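Local coordinates for protein STN1 (Saccharomyces cerevisiae, PDB 3KEY) that helps regulate telomere length and protect chromosome ends, limiting telomerase loading through its interaction with CDC13, and is represented here by its C-terminal tandem winged helix-turn-helix part, at residues 19-24 and 84-90; 11-17 and 92-96; 110-116 and 174-180. One frame throughout, in Å; residues are numbered along the deposited sequence.

Interaction 1. Residues 19-24 and 84-90; sequences MKEISN and SETFDLL
Asn-24 turns its side-chain oxygen to the rim of the Phe-87 ring, OD1 standing 3.3 Å from CE1, while its backbone N donates to the carbonyl oxygen of Glu-85. The setting is the small antiparallel sheet of the first winged helix-turn-helix, in which strand 21-23 forms one edge and strand 86-88 runs between it and strand 78-81. Ile-22 and Phe-87 form the hydrogen-bonded pair, Ile-22 N to Phe-87 O at 3.1 Å and Phe-87 N to Ile-22 O at 2.8 Å, and Leu-89 N extends the pairing to Lys-20 O. Next to Asn-24, Glu-85 and Thr-86 both face Asp-81, a G1 beta bulge. With its CG anti to the backbone N (chi1 -164°), Asn-24 swings its amide over to the phenyl edge, the two planes 53° apart. On the face that carries Ile-22 and Phe-87, Ile-22 CG2 lies 4.0 Å from Leu-89 CD1. On the other, the stem of Glu-21 passes across the Thr-86 methyl and its carboxylate goes on to a salt bridge with Lys-80. Asp-88 caps the start of helix 90-108, OD1 accepting from Leu-90 N at 3.1 Å, met from above the carboxylate plane.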
loop_
_atom_site.group_PDB
_atom_site.type_symbol
_atom_site.label_atom_id
_atom_site.label_comp_id
_atom_site.label_asym_id
_atom_site.label_seq_id
_atom_site.Cartn_x
_atom_site.Cartn_y
_atom_site.Cartn_z
ATOM N N MET A 19 -12.380 7.080 -7.792
ATOM C CA MET A 19 -11.845 8.150 -8.630
ATOM C C MET A 19 -10.418 7.825 -9.053
ATOM O O MET A 19 -9.759 6.985 -8.442
ATOM C CB MET A 19 -11.869 9.477 -7.862
ATOM C CG MET A 19 -11.280 9.382 -6.463
ATOM S SD MET A 19 -11.636 10.826 -5.440
ATOM C CE MET A 19 -13.102 10.258 -4.569
ATOM N N LYS A 20 -9.944 8.503 -10.096
ATOM C CA LYS A 20 -8.594 8.279 -10.601
ATOM C C LYS A 20 -7.572 9.249 -10.018
ATOM O O LYS A 20 -6.366 9.017 -10.107
ATOM C CB LYS A 20 -8.581 8.391 -12.123
ATOM C CG LYS A 20 -9.633 7.547 -12.810
ATOM C CD LYS A 20 -9.720 7.923 -14.280
ATOM C CE LYS A 20 -10.950 7.343 -14.959
ATOM N NZ LYS A 20 -11.003 7.800 -16.383
ATOM N N GLU A 21 -8.053 10.335 -9.425
ATOM C CA GLU A 21 -7.170 11.334 -8.835
ATOM C C GLU A 21 -7.889 12.058 -7.703
ATOM O O GLU A 21 -9.120 12.052 -7.629
ATOM C CB GLU A 21 -6.758 12.380 -9.885
ATOM C CG GLU A 21 -7.500 13.737 -9.737
ATOM C CD GLU A 21 -7.449 14.582 -11.013
ATOM O OE1 GLU A 21 -7.963 15.726 -11.013
ATOM O OE2 GLU A 21 -6.900 14.089 -12.021
ATOM N N ILE A 22 -7.111 12.692 -6.832
ATOM C CA ILE A 22 -7.668 13.463 -5.731
ATOM C C ILE A 22 -6.654 14.502 -5.261
ATOM O O ILE A 22 -5.447 14.244 -5.217
ATOM C CB ILE A 22 -8.083 12.563 -4.542
ATOM C CG1 ILE A 22 -8.765 13.414 -3.466
ATOM C CG2 ILE A 22 -6.863 11.857 -3.960
ATOM C CD1 ILE A 22 -9.430 12.601 -2.367
ATOM N N SER A 23 -7.145 15.688 -4.926
ATOM C CA SER A 23 -6.262 16.743 -4.464
ATOM C C SER A 23 -5.926 16.533 -2.997
ATOM O O SER A 23 -6.676 15.894 -2.257
ATOM C CB SER A 23 -6.921 18.115 -4.642
ATOM O OG SER A 23 -8.037 18.247 -3.776
ATOM N N ASN A 24 -4.787 17.085 -2.599
ATOM C CA ASN A 24 -4.286 17.008 -1.240
ATOM C C ASN A 24 -5.342 17.522 -0.247
ATOM O O ASN A 24 -5.554 16.923 0.810
ATOM C CB ASN A 24 -3.013 17.854 -1.156
ATOM C CG ASN A 24 -2.189 17.571 0.076
ATOM O OD1 ASN A 24 -1.678 16.464 0.263
ATOM N ND2 ASN A 24 -2.036 18.580 0.922
ATOM N N SER A 84 -1.260 22.068 -8.272
ATOM C CA SER A 84 -2.530 21.915 -7.565
ATOM C C SER A 84 -2.440 20.824 -6.484
ATOM O O SER A 84 -3.401 20.583 -5.752
ATOM C CB SER A 84 -3.655 21.570 -8.548
ATOM O OG SER A 84 -3.495 20.264 -9.080
ATOM N N GLU A 85 -1.280 20.180 -6.380
ATOM C CA GLU A 85 -1.076 19.111 -5.401
ATOM C C GLU A 85 -2.147 18.034 -5.586
ATOM O O GLU A 85 -2.863 17.675 -4.648
ATOM C CB GLU A 85 -1.138 19.662 -3.969
ATOM C CG GLU A 85 -0.061 20.693 -3.623
ATOM C CD GLU A 85 1.346 20.103 -3.586
ATOM O OE1 GLU A 85 2.296 20.845 -3.244
ATOM O OE2 GLU A 85 1.507 18.901 -3.897
ATOM N N THR A 86 -2.261 17.529 -6.811
ATOM C CA THR A 86 -3.229 16.487 -7.117
ATOM C C THR A 86 -2.494 15.165 -7.273
ATOM O O THR A 86 -1.487 15.078 -7.984
ATOM C CB THR A 86 -4.002 16.807 -8.410
ATOM O OG1 THR A 86 -4.667 18.062 -8.256
ATOM C CG2 THR A 86 -5.037 15.731 -8.700
ATOM N N PHE A 87 -2.995 14.135 -6.600
ATOM C CA PHE A 87 -2.365 12.820 -6.662
ATOM C C PHE A 87 -3.031 11.905 -7.669
ATOM O O PHE A 87 -4.247 11.927 -7.846
ATOM C CB PHE A 87 -2.378 12.145 -5.283
ATOM C CG PHE A 87 -1.669 12.929 -4.225
ATOM C CD1 PHE A 87 -2.380 13.753 -3.357
ATOM C CD2 PHE A 87 -0.282 12.884 -4.126
ATOM C CE1 PHE A 87 -1.721 14.523 -2.407
ATOM C CE2 PHE A 87 0.389 13.652 -3.179
ATOM C CZ PHE A 87 -0.331 14.474 -2.317
ATOM N N ASP A 88 -2.206 11.107 -8.332
ATOM C CA ASP A 88 -2.664 10.139 -9.318
ATOM C C ASP A 88 -2.849 8.837 -8.537
ATOM O O ASP A 88 -1.909 8.354 -7.904
ATOM C CB ASP A 88 -1.585 9.965 -10.393
ATOM C CG ASP A 88 -2.001 9.020 -11.502
ATOM O OD1 ASP A 88 -3.160 8.554 -11.513
ATOM O OD2 ASP A 88 -1.156 8.747 -12.378
ATOM N N LEU A 89 -4.053 8.277 -8.571
ATOM C CA LEU A 89 -4.319 7.046 -7.845
ATOM C C LEU A 89 -4.237 5.799 -8.742
ATOM O O LEU A 89 -4.295 4.660 -8.255
ATOM C CB LEU A 89 -5.699 7.134 -7.186
ATOM C CG LEU A 89 -5.930 8.330 -6.256
ATOM C CD1 LEU A 89 -7.329 8.238 -5.650
ATOM C CD2 LEU A 89 -4.874 8.357 -5.159
ATOM N N LEU A 90 -4.083 6.013 -10.047
ATOM C CA LEU A 90 -4.015 4.898 -10.994
ATOM C C LEU A 90 -2.856 3.932 -10.758
ATOM O O LEU A 90 -2.998 2.728 -10.964
ATOM C CB LEU A 90 -3.962 5.421 -12.428
ATOM C CG LEU A 90 -5.250 6.073 -12.932
ATOM C CD1 LEU A 90 -5.083 6.472 -14.400
ATOM C CD2 LEU A 90 -6.409 5.102 -12.774
#

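Interaction 2. Residues 11-17 and 92-96; sequences MLILLGL and LKNLF
Leu-15 lays its CD2 methyl over the middle of one face of the Phe-96 ring, a CH-pi contact modelled rather too close, while its other methyl, CD1, lies 3.6 Å from Phe-96 CD2. Both branches are carried toward helix 90-108 because the side chain leaves CB opposite the backbone N (chi1 -179°). The ring is met from a second direction by Met-11, whose CE methyl arrives at the edge, 4.2 Å from CZ of Phe-96. Beside the ring, Leu-92 splits its branches: CD1 sits 3.7 Å from Met-11 CG, and CD2 reaches in against the backbone of helix 6-16, 3.6 Å from Met-11 O and 3.7 Å from Leu-14 CB. Met-11 O accepts from Leu-15 N within its own helix, and the methyl lies against this bonded carbonyl.

These contacts join the two halves of a tandem winged helix-turn-helix protein. The last turns of helix 6-16, from the first module, meet the start of helix 90-108, the opening helix of the second, and the two short segments cross almost at right angles (93°), their axes 10.1 Å apart at closest approach.

Lys-93 flanks the apolar patch. Its chain is extended beyond CG, with CG 4.0 Å from Leu-15 CD1 and CE 3.5 Å from Leu-15 O, and it carries the ammonium past the end of helix 6-16. There NZ donates to Leu-17 O, modelled so short that its exact length is doubtful, and also to Met-19 O, consistent with one lysine holding two carbonyls of the chain leaving that helix. Farther out, helix 132-149 packs against the contact: Glu-141 touches both Leu-12 and Phe-96, and Cys-142 also packs on Phe-96.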
loop_
_atom_site.group_PDB
_atom_site.type_symbol
_atom_site.label_atom_id
_atom_site.label_comp_id
_atom_site.label_asym_id
_atom_site.label_seq_id
_atom_site.Cartn_x
_atom_site.Cartn_y
_atom_site.Cartn_z
ATOM N N MET A 11 -3.161 3.838 2.459
ATOM C CA MET A 11 -3.109 3.184 1.157
ATOM C C MET A 11 -4.460 2.528 0.836
ATOM O O MET A 11 -4.986 2.681 -0.269
ATOM C CB MET A 11 -1.999 2.124 1.120
ATOM C CG MET A 11 -1.950 1.347 -0.201
ATOM S SD MET A 11 -0.707 0.027 -0.229
ATOM C CE MET A 11 -1.479 -1.197 0.880
ATOM N N LEU A 12 -5.027 1.815 1.807
ATOM C CA LEU A 12 -6.313 1.147 1.603
ATOM C C LEU A 12 -7.456 2.131 1.374
ATOM O O LEU A 12 -8.410 1.827 0.656
ATOM C CB LEU A 12 -6.646 0.241 2.797
ATOM C CG LEU A 12 -5.768 -1.001 2.972
ATOM C CD1 LEU A 12 -6.235 -1.776 4.194
ATOM C CD2 LEU A 12 -5.844 -1.878 1.728
ATOM N N ILE A 13 -7.371 3.304 1.989
ATOM C CA ILE A 13 -8.407 4.315 1.813
ATOM C C ILE A 13 -8.335 4.813 0.368
ATOM O O ILE A 13 -9.348 4.891 -0.335
ATOM C CB ILE A 13 -8.196 5.491 2.791
ATOM C CG1 ILE A 13 -8.410 5.003 4.231
ATOM C CG2 ILE A 13 -9.130 6.642 2.438
ATOM C CD1 ILE A 13 -8.168 6.056 5.299
ATOM N N LEU A 14 -7.123 5.126 -0.080
ATOM C CA LEU A 14 -6.919 5.608 -1.441
ATOM C C LEU A 14 -7.395 4.579 -2.462
ATOM O O LEU A 14 -8.044 4.926 -3.448
ATOM C CB LEU A 14 -5.440 5.933 -1.664
ATOM C CG LEU A 14 -4.951 7.098 -0.802
ATOM C CD1 LEU A 14 -3.458 7.289 -0.956
ATOM C CD2 LEU A 14 -5.691 8.353 -1.206
ATOM N N LEU A 15 -7.090 3.311 -2.213
ATOM C CA LEU A 15 -7.495 2.246 -3.123
ATOM C C LEU A 15 -9.017 2.183 -3.277
ATOM O O LEU A 15 -9.523 1.961 -4.377
ATOM C CB LEU A 15 -6.970 0.899 -2.622
ATOM C CG LEU A 15 -7.304 -0.324 -3.487
ATOM C CD1 LEU A 15 -6.622 -0.203 -4.844
ATOM C CD2 LEU A 15 -6.849 -1.594 -2.779
ATOM N N GLY A 16 -9.736 2.395 -2.175
ATOM C CA GLY A 16 -11.188 2.344 -2.201
ATOM C C GLY A 16 -11.919 3.540 -2.791
ATOM O O GLY A 16 -13.102 3.435 -3.116
ATOM N N LEU A 17 -11.242 4.676 -2.935
ATOM C CA LEU A 17 -11.886 5.864 -3.493
ATOM C C LEU A 17 -12.319 5.616 -4.931
ATOM O O LEU A 17 -11.545 5.109 -5.741
ATOM C CB LEU A 17 -10.934 7.064 -3.461
ATOM C CG LEU A 17 -10.482 7.576 -2.094
ATOM C CD1 LEU A 17 -9.595 8.805 -2.284
ATOM C CD2 LEU A 17 -11.699 7.916 -1.247
ATOM N N LEU A 92 -1.572 2.971 -7.977
ATOM C CA LEU A 92 -1.996 2.139 -6.858
ATOM C C LEU A 92 -3.021 1.093 -7.274
ATOM O O LEU A 92 -2.891 -0.098 -6.958
ATOM C CB LEU A 92 -2.587 3.018 -5.749
ATOM C CG LEU A 92 -3.086 2.293 -4.497
ATOM C CD1 LEU A 92 -1.963 1.447 -3.915
ATOM C CD2 LEU A 92 -3.580 3.311 -3.476
ATOM N N LYS A 93 -4.051 1.545 -7.976
ATOM C CA LYS A 93 -5.096 0.645 -8.425
ATOM C C LYS A 93 -4.599 -0.356 -9.467
ATOM O O LYS A 93 -5.054 -1.502 -9.488
ATOM C CB LYS A 93 -6.274 1.459 -8.949
ATOM C CG LYS A 93 -6.837 2.354 -7.870
ATOM C CD LYS A 93 -8.041 3.146 -8.321
ATOM C CE LYS A 93 -8.620 3.885 -7.132
ATOM N NZ LYS A 93 -9.926 4.485 -7.459
ATOM N N ASN A 94 -3.670 0.065 -10.328
ATOM C CA ASN A 94 -3.119 -0.849 -11.320
ATOM C C ASN A 94 -2.203 -1.878 -10.640
ATOM O O ASN A 94 -2.116 -3.024 -11.082
ATOM C CB ASN A 94 -2.324 -0.099 -12.393
ATOM C CG ASN A 94 -3.211 0.726 -13.305
ATOM O OD1 ASN A 94 -4.360 0.371 -13.560
ATOM N ND2 ASN A 94 -2.675 1.828 -13.813
ATOM N N LEU A 95 -1.509 -1.465 -9.582
ATOM C CA LEU A 95 -0.617 -2.372 -8.856
ATOM C C LEU A 95 -1.441 -3.453 -8.169
ATOM O O LEU A 95 -1.058 -4.622 -8.147
ATOM C CB LEU A 95 0.207 -1.609 -7.811
ATOM C CG LEU A 95 1.393 -0.830 -8.378
ATOM C CD1 LEU A 95 1.967 0.138 -7.344
ATOM C CD2 LEU A 95 2.444 -1.828 -8.842
ATOM N N PHE A 96 -2.585 -3.056 -7.617
ATOM C CA PHE A 96 -3.463 -4.003 -6.951
ATOM C C PHE A 96 -4.057 -4.988 -7.951
ATOM O O PHE A 96 -4.171 -6.175 -7.654
ATOM C CB PHE A 96 -4.573 -3.267 -6.200
ATOM C CG PHE A 96 -4.342 -3.195 -4.724
ATOM C CD1 PHE A 96 -4.780 -4.221 -3.892
ATOM C CD2 PHE A 96 -3.644 -2.126 -4.169
ATOM C CE1 PHE A 96 -4.527 -4.192 -2.523
ATOM C CE2 PHE A 96 -3.378 -2.082 -2.798
ATOM C CZ PHE A 96 -3.822 -3.118 -1.972
#

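Interaction 3. Residues 110-116 and 174-180; sequences QCYTGTV and ILLHLEY
The hydroxyl of Tyr-180 donates to Cys-111 O at 2.6 Å, reaching across from strand 173-180 to the loop that follows helix 90-108. Leu-178 N then binds Tyr-112 O at 2.8 Å, and two reciprocal backbone pairs follow, Gly-114 with Leu-176 and Val-116 with Ile-174. Around the Tyr-180 ring the packing is partly aromatic: the edge of the Tyr-180 ring is turned to the face of Tyr-112 in an offset edge-to-face pair, centroids 5.5 Å apart and planes at 78°, while Gln-110 CG lies over one face of Tyr-180. The amide of Gln-110 in turn donates from NE2 to Tyr-112 OH at 3.1 Å, tying both neighbours of the ring together. Replacing Tyr-180 with an alanine would probably leave Cys-111 O without this bond and open a gap next to Tyr-112 and Gln-110 CG. Farther along, Val-116 CG2 meets Leu-176 CD1 at 3.8 Å on the face turned to helices 90-108 and 132-149. On the opposite face Thr-113 CG2 lies 3.5 Å from Leu-175 CD1. An edge strand paired antiparallel with the middle strand of a three-stranded sheet backed by helices is characteristic of a winged helix-turn-helix domain, here the second.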
loop_
_atom_site.group_PDB
_atom_site.type_symbol
_atom_site.label_atom_id
_atom_site.label_comp_id
_atom_site.label_asym_id
_atom_site.label_seq_id
_atom_site.Cartn_x
_atom_site.Cartn_y
_atom_site.Cartn_z
ATOM N N GLN A 110 -1.518 -24.090 -8.605
ATOM C CA GLN A 110 -1.060 -24.693 -7.363
ATOM C C GLN A 110 0.454 -24.543 -7.199
ATOM O O GLN A 110 1.160 -25.506 -6.869
ATOM C CB GLN A 110 -1.458 -26.174 -7.294
ATOM C CG GLN A 110 -1.592 -26.681 -5.855
ATOM C CD GLN A 110 -2.205 -28.077 -5.749
ATOM O OE1 GLN A 110 -2.982 -28.501 -6.608
ATOM N NE2 GLN A 110 -1.871 -28.784 -4.673
ATOM N N CYS A 111 0.944 -23.331 -7.446
ATOM C CA CYS A 111 2.363 -23.014 -7.291
ATOM C C CYS A 111 2.608 -22.672 -5.818
ATOM O O CYS A 111 1.857 -21.882 -5.231
ATOM C CB CYS A 111 2.745 -21.799 -8.150
ATOM S SG CYS A 111 4.451 -21.164 -7.843
ATOM N N TYR A 112 3.649 -23.259 -5.227
ATOM C CA TYR A 112 3.973 -23.008 -3.820
ATOM C C TYR A 112 4.978 -21.873 -3.611
ATOM O O TYR A 112 5.006 -21.241 -2.546
ATOM C CB TYR A 112 4.542 -24.272 -3.165
ATOM C CG TYR A 112 3.617 -25.454 -3.227
ATOM C CD1 TYR A 112 3.680 -26.354 -4.290
ATOM C CD2 TYR A 112 2.652 -25.659 -2.242
ATOM C CE1 TYR A 112 2.803 -27.430 -4.373
ATOM C CE2 TYR A 112 1.765 -26.735 -2.314
ATOM C CZ TYR A 112 1.849 -27.614 -3.383
ATOM O OH TYR A 112 0.992 -28.684 -3.464
ATOM N N THR A 113 5.806 -21.628 -4.620
ATOM C CA THR A 113 6.834 -20.590 -4.544
ATOM C C THR A 113 7.034 -19.963 -5.918
ATOM O O THR A 113 7.320 -20.662 -6.891
ATOM C CB THR A 113 8.190 -21.185 -4.080
ATOM O OG1 THR A 113 8.011 -21.874 -2.839
ATOM C CG2 THR A 113 9.222 -20.080 -3.880
ATOM N N GLY A 114 6.878 -18.647 -5.995
ATOM C CA GLY A 114 7.045 -17.962 -7.260
ATOM C C GLY A 114 7.693 -16.600 -7.090
ATOM O O GLY A 114 7.465 -15.907 -6.095
ATOM N N THR A 115 8.505 -16.215 -8.062
ATOM C CA THR A 115 9.171 -14.929 -8.002
ATOM C C THR A 115 8.409 -13.843 -8.739
ATOM O O THR A 115 7.780 -14.094 -9.759
ATOM C CB THR A 115 10.584 -14.994 -8.622
ATOM O OG1 THR A 115 11.462 -15.691 -7.735
ATOM C CG2 THR A 115 11.124 -13.580 -8.895
ATOM N N VAL A 116 8.476 -12.639 -8.191
ATOM C CA VAL A 116 7.888 -11.461 -8.794
ATOM C C VAL A 116 9.064 -10.486 -8.868
ATOM O O VAL A 116 9.511 -9.977 -7.850
ATOM C CB VAL A 116 6.770 -10.856 -7.926
ATOM C CG1 VAL A 116 6.375 -9.485 -8.487
ATOM C CG2 VAL A 116 5.558 -11.790 -7.916
ATOM N N ILE A 174 10.581 -10.096 -5.123
ATOM C CA ILE A 174 10.085 -10.759 -3.932
ATOM C C ILE A 174 9.771 -12.213 -4.271
ATOM O O ILE A 174 9.649 -12.581 -5.446
ATOM C CB ILE A 174 8.812 -10.057 -3.375
ATOM C CG1 ILE A 174 7.663 -10.146 -4.378
ATOM C CG2 ILE A 174 9.121 -8.587 -3.083
ATOM C CD1 ILE A 174 6.365 -9.527 -3.863
ATOM N N LEU A 175 9.654 -13.036 -3.240
ATOM C CA LEU A 175 9.367 -14.444 -3.422
ATOM C C LEU A 175 8.090 -14.758 -2.655
ATOM O O LEU A 175 8.029 -14.600 -1.429
ATOM C CB LEU A 175 10.548 -15.274 -2.898
ATOM C CG LEU A 175 10.592 -16.781 -3.167
ATOM C CD1 LEU A 175 10.778 -17.017 -4.661
ATOM C CD2 LEU A 175 11.740 -17.427 -2.376
ATOM N N LEU A 176 7.060 -15.176 -3.381
ATOM C CA LEU A 176 5.782 -15.510 -2.767
ATOM C C LEU A 176 5.707 -16.989 -2.390
ATOM O O LEU A 176 5.995 -17.866 -3.206
ATOM C CB LEU A 176 4.633 -15.178 -3.724
ATOM C CG LEU A 176 4.583 -13.757 -4.301
ATOM C CD1 LEU A 176 3.501 -13.702 -5.368
ATOM C CD2 LEU A 176 4.304 -12.726 -3.197
ATOM N N HIS A 177 5.329 -17.261 -1.148
ATOM C CA HIS A 177 5.171 -18.637 -0.678
ATOM C C HIS A 177 3.695 -18.838 -0.403
ATOM O O HIS A 177 3.084 -18.051 0.322
ATOM C CB HIS A 177 5.949 -18.887 0.619
ATOM C CG HIS A 177 7.433 -18.817 0.458
ATOM N ND1 HIS A 177 8.154 -17.657 0.673
ATOM C CD2 HIS A 177 8.331 -19.754 0.076
ATOM C CE1 HIS A 177 9.433 -17.888 0.430
ATOM N NE2 HIS A 177 9.567 -19.151 0.066
ATOM N N LEU A 178 3.118 -19.883 -0.983
ATOM C CA LEU A 178 1.702 -20.166 -0.784
ATOM C C LEU A 178 1.518 -21.600 -0.292
ATOM O O LEU A 178 2.144 -22.531 -0.802
ATOM C CB LEU A 178 0.928 -19.967 -2.099
ATOM C CG LEU A 178 1.096 -18.613 -2.798
ATOM C CD1 LEU A 178 0.372 -18.625 -4.160
ATOM C CD2 LEU A 178 0.555 -17.504 -1.898
ATOM N N GLU A 179 0.680 -21.765 0.724
ATOM C CA GLU A 179 0.384 -23.089 1.256
ATOM C C GLU A 179 -1.117 -23.275 1.027
ATOM O O GLU A 179 -1.917 -22.394 1.349
ATOM C CB GLU A 179 0.715 -23.171 2.748
ATOM C CG GLU A 179 0.263 -24.479 3.392
ATOM C CD GLU A 179 0.662 -24.596 4.860
ATOM O OE1 GLU A 179 0.593 -23.583 5.587
ATOM O OE2 GLU A 179 1.027 -25.712 5.285
ATOM N N TYR A 180 -1.491 -24.419 0.473
ATOM C CA TYR A 180 -2.890 -24.689 0.163
ATOM C C TYR A 180 -3.674 -25.499 1.191
ATOM O O TYR A 180 -3.127 -26.372 1.871
ATOM C CB TYR A 180 -2.973 -25.344 -1.218
ATOM C CG TYR A 180 -2.402 -24.453 -2.298
ATOM C CD1 TYR A 180 -1.067 -24.574 -2.707
ATOM C CD2 TYR A 180 -3.169 -23.436 -2.856
ATOM C CE1 TYR A 180 -0.513 -23.690 -3.650
ATOM C CE2 TYR A 180 -2.630 -22.549 -3.793
ATOM C CZ TYR A 180 -1.307 -22.677 -4.186
ATOM O OH TYR A 180 -0.787 -21.788 -5.105
#

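Overall arrangement
Interactions 1 and 3 belong to equivalent places in two winged modules, each joining the edge and middle strands of a three-stranded antiparallel sheet with strand order 1-3-2. They lie on opposite sides of the chain's centre, about 33 Å apart between centres, and do not touch. Interaction 2 is nearer the middle, its centre about 12 Å from that of interaction 1 and 23 Å from that of interaction 3. Along the chain interaction 1 is nested within the loop that interaction 2 closes, and interaction 3 follows. Interactions 1 and 2 share packing of Leu-89 on Leu-14 and Leu-17, whereas helix 90-108 runs from interaction 2 toward interaction 3, linking the two modules.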